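Local coordinates for glutamine aminotransferase class-II domain protein (Ruegeria pomeroyi, PDB 3MDN) that probably hydrolyses the amide of glutamine to release ammonia, as class-II glutamine amidotransferases of the Ntn-hydrolase type do, at residues R243-T246 and G251-E254; F104-W109 and L151-G156; G115-G118 and A122-K125. All blocks are in the same frame, centred on the assembly; numbering follows the deposited sequence.

Interaction 1: residues R243-T246 and G251-E254; sequences RMLT and GAAE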
loop_
_atom_site.group_PDB
_atom_site.type_symbol
_atom_site.label_atom_id
_atom_site.label_comp_id
_atom_site.label_asym_id
_atom_site.label_seq_id
_atom_site.Cartn_x
_atom_site.Cartn_y
_atom_site.Cartn_z
ATOM N N ARG D 243 -30.956 -21.266 7.277
ATOM C CA ARG D 243 -30.208 -22.464 7.729
ATOM C C ARG D 243 -28.821 -22.095 8.270
ATOM O O ARG D 243 -28.236 -21.127 7.822
ATOM C CB ARG D 243 -30.013 -23.476 6.568
ATOM C CG ARG D 243 -31.280 -24.038 5.970
ATOM C CD ARG D 243 -32.001 -24.984 6.949
ATOM N NE ARG D 243 -31.479 -26.342 6.839
ATOM C CZ ARG D 243 -31.904 -27.376 7.554
ATOM N NH1 ARG D 243 -32.848 -27.219 8.461
ATOM N NH2 ARG D 243 -31.380 -28.569 7.359
HETATM N N MSE D 244 -28.313 -22.897 9.204
HETATM C CA MSE D 244 -26.957 -22.741 9.744
HETATM C C MSE D 244 -26.205 -24.066 9.685
HETATM O O MSE D 244 -26.730 -25.118 10.074
HETATM C CB MSE D 244 -26.967 -22.211 11.190
HETATM C CG MSE D 244 -25.563 -22.185 11.850
HETATM SE SE MSE D 244 -25.464 -21.118 13.525
HETATM C CE MSE D 244 -26.082 -19.480 12.759
ATOM N N LEU D 245 -24.970 -23.997 9.210
ATOM C CA LEU D 245 -24.160 -25.166 9.019
ATOM C C LEU D 245 -23.106 -25.170 10.113
ATOM O O LEU D 245 -22.540 -24.118 10.442
ATOM C CB LEU D 245 -23.468 -25.055 7.665
ATOM C CG LEU D 245 -22.450 -26.123 7.264
ATOM C CD1 LEU D 245 -23.194 -27.464 6.993
ATOM C CD2 LEU D 245 -21.639 -25.663 6.031
ATOM N N THR D 246 -22.814 -26.338 10.658
ATOM C CA THR D 246 -21.804 -26.464 11.703
ATOM C C THR D 246 -20.889 -27.609 11.278
ATOM O O THR D 246 -21.367 -28.716 11.019
ATOM C CB THR D 246 -22.459 -26.807 13.071
ATOM O OG1 THR D 246 -23.259 -25.699 13.534
ATOM C CG2 THR D 246 -21.394 -27.189 14.132
ATOM N N GLY D 251 -18.413 -33.927 12.361
ATOM C CA GLY D 251 -18.727 -33.867 10.915
ATOM C C GLY D 251 -19.528 -32.598 10.631
ATOM O O GLY D 251 -19.439 -31.617 11.393
ATOM N N ALA D 252 -20.324 -32.613 9.562
ATOM C CA ALA D 252 -21.084 -31.435 9.139
ATOM C C ALA D 252 -22.568 -31.638 9.392
ATOM O O ALA D 252 -23.111 -32.662 9.033
ATOM C CB ALA D 252 -20.857 -31.162 7.673
ATOM N N ALA D 253 -23.226 -30.664 10.006
ATOM C CA ALA D 253 -24.652 -30.782 10.285
ATOM C C ALA D 253 -25.347 -29.437 10.071
ATOM O O ALA D 253 -24.756 -28.369 10.332
ATOM C CB ALA D 253 -24.864 -31.279 11.715
ATOM N N GLU D 254 -26.581 -29.488 9.581
ATOM C CA GLU D 254 -27.398 -28.294 9.382
ATOM C C GLU D 254 -28.520 -28.204 10.406
ATOM O O GLU D 254 -28.939 -29.212 10.961
ATOM C CB GLU D 254 -28.044 -28.300 7.999
ATOM C CG GLU D 254 -27.137 -27.924 6.836
ATOM C CD GLU D 254 -27.920 -27.847 5.519
ATOM O OE1 GLU D 254 -29.103 -27.446 5.543
ATOM O OE2 GLU D 254 -27.340 -28.163 4.466
#
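R243 and E254 meet as a salt bridge laid across the two strands of a beta hairpin, 243-248 and 251-256. The arginine takes hold side-on, with NE and NH2 both directed to a single oxygen. R243 NE lies 2.9 Å from E254 OE1. The second nitrogen, R243 NH2, stands 3.1 Å from the same E254 OE1. That oxygen sits at the edge of the guanidinium, in its plane, yet the carboxylate is turned 72° against it, and while NE arrives nearly along the C-O axis, NH2 comes from above the carboxylate plane. Bends at chi2 (-69°) and chi3 (-86°) curl the arginine chain so that NE and NH2 face the carboxylate. The other ends have partners too, R243 NH1 in a salt bridge with D256 and E254 OE2 in a hydrogen bond with Y213 OH. Further along, T246 and A253 form an antiparallel hydrogen-bonded pair, T246 N giving to A253 O at 2.8 Å and A253 N to T246 O in return. In the next pair, which is non-hydrogen-bonded, L245 CD1 rests 4.0 Å from E254 CG on the face they share. Were R243 shortened to an alanine, E254 OE1 would probably lose its two-nitrogen grip and D256 its salt-bridge mate. The chemistry thus implies a hairpin whose backbone ladder is backed by a charge pair, its carboxylate held at both oxygens.

Interaction 2: residues F104-W109 and L151-G156; sequences FAARRW and LALSEG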
loop_
_atom_site.group_PDB
_atom_site.type_symbol
_atom_site.label_atom_id
_atom_site.label_comp_id
_atom_site.label_asym_id
_atom_site.label_seq_id
_atom_site.Cartn_x
_atom_site.Cartn_y
_atom_site.Cartn_z
ATOM N N PHE D 104 -12.948 -10.261 10.091
ATOM C CA PHE D 104 -12.758 -9.567 11.351
ATOM C C PHE D 104 -12.375 -10.616 12.411
ATOM O O PHE D 104 -12.649 -11.797 12.259
ATOM C CB PHE D 104 -14.044 -8.830 11.739
ATOM C CG PHE D 104 -14.486 -7.801 10.703
ATOM C CD1 PHE D 104 -13.886 -6.538 10.660
ATOM C CD2 PHE D 104 -15.459 -8.115 9.745
ATOM C CE1 PHE D 104 -14.270 -5.591 9.707
ATOM C CE2 PHE D 104 -15.853 -7.180 8.800
ATOM C CZ PHE D 104 -15.252 -5.909 8.783
ATOM N N ALA D 105 -11.675 -10.200 13.455
ATOM C CA ALA D 105 -11.242 -11.159 14.465
ATOM C C ALA D 105 -11.232 -10.452 15.790
ATOM O O ALA D 105 -10.889 -9.272 15.865
ATOM C CB ALA D 105 -9.818 -11.677 14.143
ATOM N N ALA D 106 -11.604 -11.171 16.835
ATOM C CA ALA D 106 -11.486 -10.648 18.185
ATOM C C ALA D 106 -11.409 -11.869 19.090
ATOM O O ALA D 106 -12.223 -12.782 18.954
ATOM C CB ALA D 106 -12.680 -9.760 18.531
ATOM N N ARG D 107 -10.410 -11.896 19.971
ATOM C CA ARG D 107 -10.145 -13.063 20.811
ATOM C C ARG D 107 -9.930 -14.334 19.971
ATOM O O ARG D 107 -9.147 -14.308 19.038
ATOM C CB ARG D 107 -11.295 -13.249 21.800
ATOM C CG ARG D 107 -11.413 -12.065 22.731
ATOM C CD ARG D 107 -12.636 -12.175 23.602
ATOM N NE ARG D 107 -12.739 -10.953 24.395
ATOM C CZ ARG D 107 -13.654 -10.742 25.327
ATOM N NH1 ARG D 107 -14.562 -11.691 25.587
ATOM N NH2 ARG D 107 -13.658 -9.592 25.994
ATOM N N ARG D 108 -10.630 -15.430 20.283
ATOM C CA ARG D 108 -10.483 -16.688 19.513
ATOM C C ARG D 108 -11.271 -16.747 18.182
ATOM O O ARG D 108 -11.078 -17.693 17.372
ATOM C CB ARG D 108 -10.884 -17.928 20.353
ATOM C CG ARG D 108 -10.055 -18.233 21.626
ATOM C CD ARG D 108 -10.650 -19.459 22.397
ATOM N NE ARG D 108 -11.003 -20.533 21.455
ATOM C CZ ARG D 108 -11.675 -21.652 21.751
ATOM N NH1 ARG D 108 -12.093 -21.888 22.995
ATOM N NH2 ARG D 108 -11.929 -22.541 20.792
ATOM N N TRP D 109 -12.152 -15.766 17.966
ATOM C CA TRP D 109 -13.173 -15.838 16.905
ATOM C C TRP D 109 -12.823 -14.994 15.679
ATOM O O TRP D 109 -12.163 -13.958 15.811
ATOM C CB TRP D 109 -14.522 -15.358 17.439
ATOM C CG TRP D 109 -15.125 -16.297 18.412
ATOM C CD1 TRP D 109 -14.844 -16.413 19.742
ATOM C CD2 TRP D 109 -16.124 -17.289 18.119
ATOM N NE1 TRP D 109 -15.629 -17.416 20.311
ATOM C CE2 TRP D 109 -16.415 -17.969 19.329
ATOM C CE3 TRP D 109 -16.771 -17.682 16.950
ATOM C CZ2 TRP D 109 -17.344 -19.005 19.400
ATOM C CZ3 TRP D 109 -17.696 -18.712 17.013
ATOM C CH2 TRP D 109 -17.978 -19.367 18.240
ATOM N N LEU D 151 -21.789 -7.200 17.605
ATOM C CA LEU D 151 -23.123 -7.430 18.180
ATOM C C LEU D 151 -23.346 -8.898 18.537
ATOM O O LEU D 151 -23.959 -9.202 19.548
ATOM C CB LEU D 151 -24.233 -7.022 17.219
ATOM C CG LEU D 151 -24.755 -5.604 16.953
ATOM C CD1 LEU D 151 -26.264 -5.742 16.693
ATOM C CD2 LEU D 151 -24.564 -4.654 18.115
ATOM N N ALA D 152 -22.892 -9.814 17.690
ATOM C CA ALA D 152 -23.025 -11.235 18.005
ATOM C C ALA D 152 -22.166 -11.618 19.224
ATOM O O ALA D 152 -22.620 -12.388 20.084
ATOM C CB ALA D 152 -22.700 -12.107 16.786
ATOM N N LEU D 153 -20.942 -11.099 19.293
ATOM C CA LEU D 153 -20.146 -11.219 20.535
ATOM C C LEU D 153 -20.912 -10.660 21.735
ATOM O O LEU D 153 -21.048 -11.349 22.755
ATOM C CB LEU D 153 -18.742 -10.582 20.402
ATOM C CG LEU D 153 -17.803 -11.468 19.560
ATOM C CD1 LEU D 153 -16.625 -10.717 18.939
ATOM C CD2 LEU D 153 -17.318 -12.706 20.338
ATOM N N SER D 154 -21.435 -9.434 21.611
ATOM C CA SER D 154 -22.223 -8.798 22.698
ATOM C C SER D 154 -23.395 -9.692 23.131
ATOM O O SER D 154 -23.762 -9.701 24.300
ATOM C CB SER D 154 -22.754 -7.422 22.269
ATOM O OG SER D 154 -21.691 -6.611 21.779
ATOM N N GLU D 155 -23.942 -10.455 22.184
ATOM C CA GLU D 155 -25.070 -11.356 22.443
ATOM C C GLU D 155 -24.677 -12.792 22.879
ATOM O O GLU D 155 -25.522 -13.659 22.918
ATOM C CB GLU D 155 -25.980 -11.448 21.207
ATOM C CG GLU D 155 -26.786 -10.181 20.850
ATOM C CD GLU D 155 -27.907 -9.875 21.860
ATOM O OE1 GLU D 155 -28.330 -10.773 22.598
ATOM O OE2 GLU D 155 -28.358 -8.723 21.935
ATOM N N GLY D 156 -23.406 -13.048 23.187
ATOM C CA GLY D 156 -22.993 -14.374 23.674
ATOM C C GLY D 156 -22.440 -15.343 22.632
ATOM O O GLY D 156 -22.483 -16.557 22.846
#
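L153, near the C-terminal end of helix 144-154, meets A106 and W109, the first and last residues of the type II' turn of a beta hairpin. This is helix-on-sheet packing within the class-II amidotransferase region, made by apolar side chains alone. The CB of L153 points toward the hairpin and the two methyls of the leucine divide the work. CD1 goes to the methyl of A106, with L153 CD1 and A106 CB 4.1 Å apart, and CD2 goes to the indole of W109, where it approaches CD1 of the ring obliquely. With CG anti to the carbonyl carbon (chi1 -75°), the leucine fork spans the hairpin end and reaches both residues. The CB atoms of A106 and W109 point toward the helix, and the hairpin keeps the two residues together through paired backbone bonds, A106 N to W109 O and W109 N to A106 O. All three touching residues are buried. F135 of helix 133-136 also packs on L153, F149 of helix 144-154 on A106, and P161 of helix 161-179 on W109. The helix stops just beyond the contact in a Schellman motif, with G156, at positive phi, as its C-prime residue and L157 N bonded to A152 O. Its inner bond is accepted by the carbonyl of the very leucine that makes the contact: G156 N lies 2.9 Å from L153 O.

Interaction 3: residues G115-G118 and A122-K125; sequences GQVG and AFRK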
loop_
_atom_site.group_PDB
_atom_site.type_symbol
_atom_site.label_atom_id
_atom_site.label_comp_id
_atom_site.label_asym_id
_atom_site.label_seq_id
_atom_site.Cartn_x
_atom_site.Cartn_y
_atom_site.Cartn_z
ATOM N N GLY D 115 -23.189 -9.502 2.017
ATOM C CA GLY D 115 -24.553 -8.964 1.941
ATOM C C GLY D 115 -24.602 -7.526 2.476
ATOM O O GLY D 115 -23.628 -6.786 2.382
ATOM N N GLN D 116 -25.722 -7.144 3.071
ATOM C CA GLN D 116 -25.904 -5.784 3.529
ATOM C C GLN D 116 -27.035 -5.692 4.527
ATOM O O GLN D 116 -27.945 -6.522 4.545
ATOM C CB GLN D 116 -26.255 -4.895 2.336
ATOM C CG GLN D 116 -27.582 -5.277 1.650
ATOM C CD GLN D 116 -28.042 -4.216 0.650
ATOM O OE1 GLN D 116 -28.454 -3.110 1.036
ATOM N NE2 GLN D 116 -27.976 -4.544 -0.631
ATOM N N VAL D 117 -26.963 -4.664 5.353
ATOM C CA VAL D 117 -28.074 -4.213 6.162
ATOM C C VAL D 117 -28.569 -2.963 5.449
ATOM O O VAL D 117 -27.812 -1.995 5.286
ATOM C CB VAL D 117 -27.563 -3.931 7.583
ATOM C CG1 VAL D 117 -28.680 -3.430 8.500
ATOM C CG2 VAL D 117 -26.912 -5.229 8.141
ATOM N N GLY D 118 -29.815 -2.995 4.976
ATOM C CA GLY D 118 -30.331 -1.909 4.146
ATOM C C GLY D 118 -30.398 -0.554 4.849
ATOM O O GLY D 118 -30.966 -0.453 5.927
ATOM N N ALA D 122 -27.709 5.380 7.360
ATOM C CA ALA D 122 -28.670 6.289 7.981
ATOM C C ALA D 122 -28.861 6.018 9.489
ATOM O O ALA D 122 -29.451 6.842 10.190
ATOM C CB ALA D 122 -30.001 6.266 7.249
ATOM N N PHE D 123 -28.354 4.898 9.996
ATOM C CA PHE D 123 -28.489 4.640 11.436
ATOM C C PHE D 123 -27.228 4.090 12.091
ATOM O O PHE D 123 -27.302 3.396 13.107
ATOM C CB PHE D 123 -29.711 3.744 11.738
ATOM C CG PHE D 123 -29.682 2.379 11.061
ATOM C CD1 PHE D 123 -30.296 2.181 9.831
ATOM C CD2 PHE D 123 -29.082 1.291 11.684
ATOM C CE1 PHE D 123 -30.287 0.929 9.227
ATOM C CE2 PHE D 123 -29.079 0.059 11.109
ATOM C CZ PHE D 123 -29.682 -0.136 9.870
ATOM N N ARG D 124 -26.067 4.387 11.505
ATOM C CA ARG D 124 -24.843 3.757 11.987
ATOM C C ARG D 124 -24.653 4.009 13.476
ATOM O O ARG D 124 -24.238 3.111 14.204
ATOM C CB ARG D 124 -23.591 4.192 11.219
ATOM C CG ARG D 124 -22.313 3.635 11.865
ATOM C CD ARG D 124 -21.199 3.402 10.873
ATOM N NE ARG D 124 -20.654 4.660 10.424
ATOM C CZ ARG D 124 -19.656 5.302 11.022
ATOM N NH1 ARG D 124 -19.266 6.445 10.522
ATOM N NH2 ARG D 124 -19.064 4.806 12.107
ATOM N N LYS D 125 -24.969 5.220 13.919
ATOM C CA LYS D 125 -24.784 5.592 15.322
ATOM C C LYS D 125 -25.508 4.635 16.275
ATOM O O LYS D 125 -24.886 4.110 17.205
ATOM C CB LYS D 125 -25.217 7.037 15.568
ATOM C CG LYS D 125 -24.967 7.518 16.980
ATOM C CD LYS D 125 -25.106 9.031 17.074
ATOM C CE LYS D 125 -24.795 9.519 18.465
ATOM N NZ LYS D 125 -25.186 10.918 18.584
#
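A short connection between strand 116-117 and helix 124-129 is closed by an aromatic contact: F123, the residue at the N-cap position of the helix, reaches back to V117 and G118 of segment 115-118. The ring uses its rim. F123 CZ lies 3.7 Å from V117 CG1. Next to it, F123 CE1 lies 3.6 Å from G118 O, so two adjoining ring carbons meet a methyl and a carbonyl oxygen. Both partners stand at the edge, near the ring plane, and the carbonyl oxygen therefore faces the slightly positive C-H rim, an approach consistent with a weak electrostatic attraction. No hydrogen bond crosses between 115-118 and 122-125.

Chi1 of F123 is 59°, which sets CG between its own backbone N and carbonyl carbon; from there the ring extends toward the strand although its CB does not point that way. V117, by contrast, directs its CB toward the helix start, and with CG1 anti to the backbone N (chi1 179°) that methyl is the branch that touches the phenylalanine. The two side chains cross at about a right angle. G118 contributes backbone alone, and its oxygen also accepts a hydrogen bond from S176 OG, so a buried carbonyl is satisfied beside the aromatic rim.

Right after F123 the chain faces another copy of the protein: K125 NZ forms a salt bridge with D133 of the second subunit, and R124 NH1 a hydrogen bond with R139 O of that subunit. Within its own chain the contact rests against helix 161-179, whose L175, S176 and H179 touch F123, while backbone bonds join Q116 to R186 of strand 185-192 and G118 to H184 just before it.

Followed from the N terminus, the chain first enters interaction 2 at hairpin segment 104-109, then runs into 115-118 and promptly closes the small loop of interaction 3 at 122-125. That loop is nested inside the wider one, which interaction 2 completes only when helix 144-154 returns to the hairpin at 151-156. Interaction 1 comes later, in series with both, as the chain doubles back from 243-246 to 251-254. No two of the contacts touch: the centres of interactions 2 and 3 are about 19 Å apart. All three nevertheless reach one branched antiparallel sheet: interactions 2 and 3 bring helix 144-154 and the start of helix 124-129 to it, and interaction 1 joins two of its own strands.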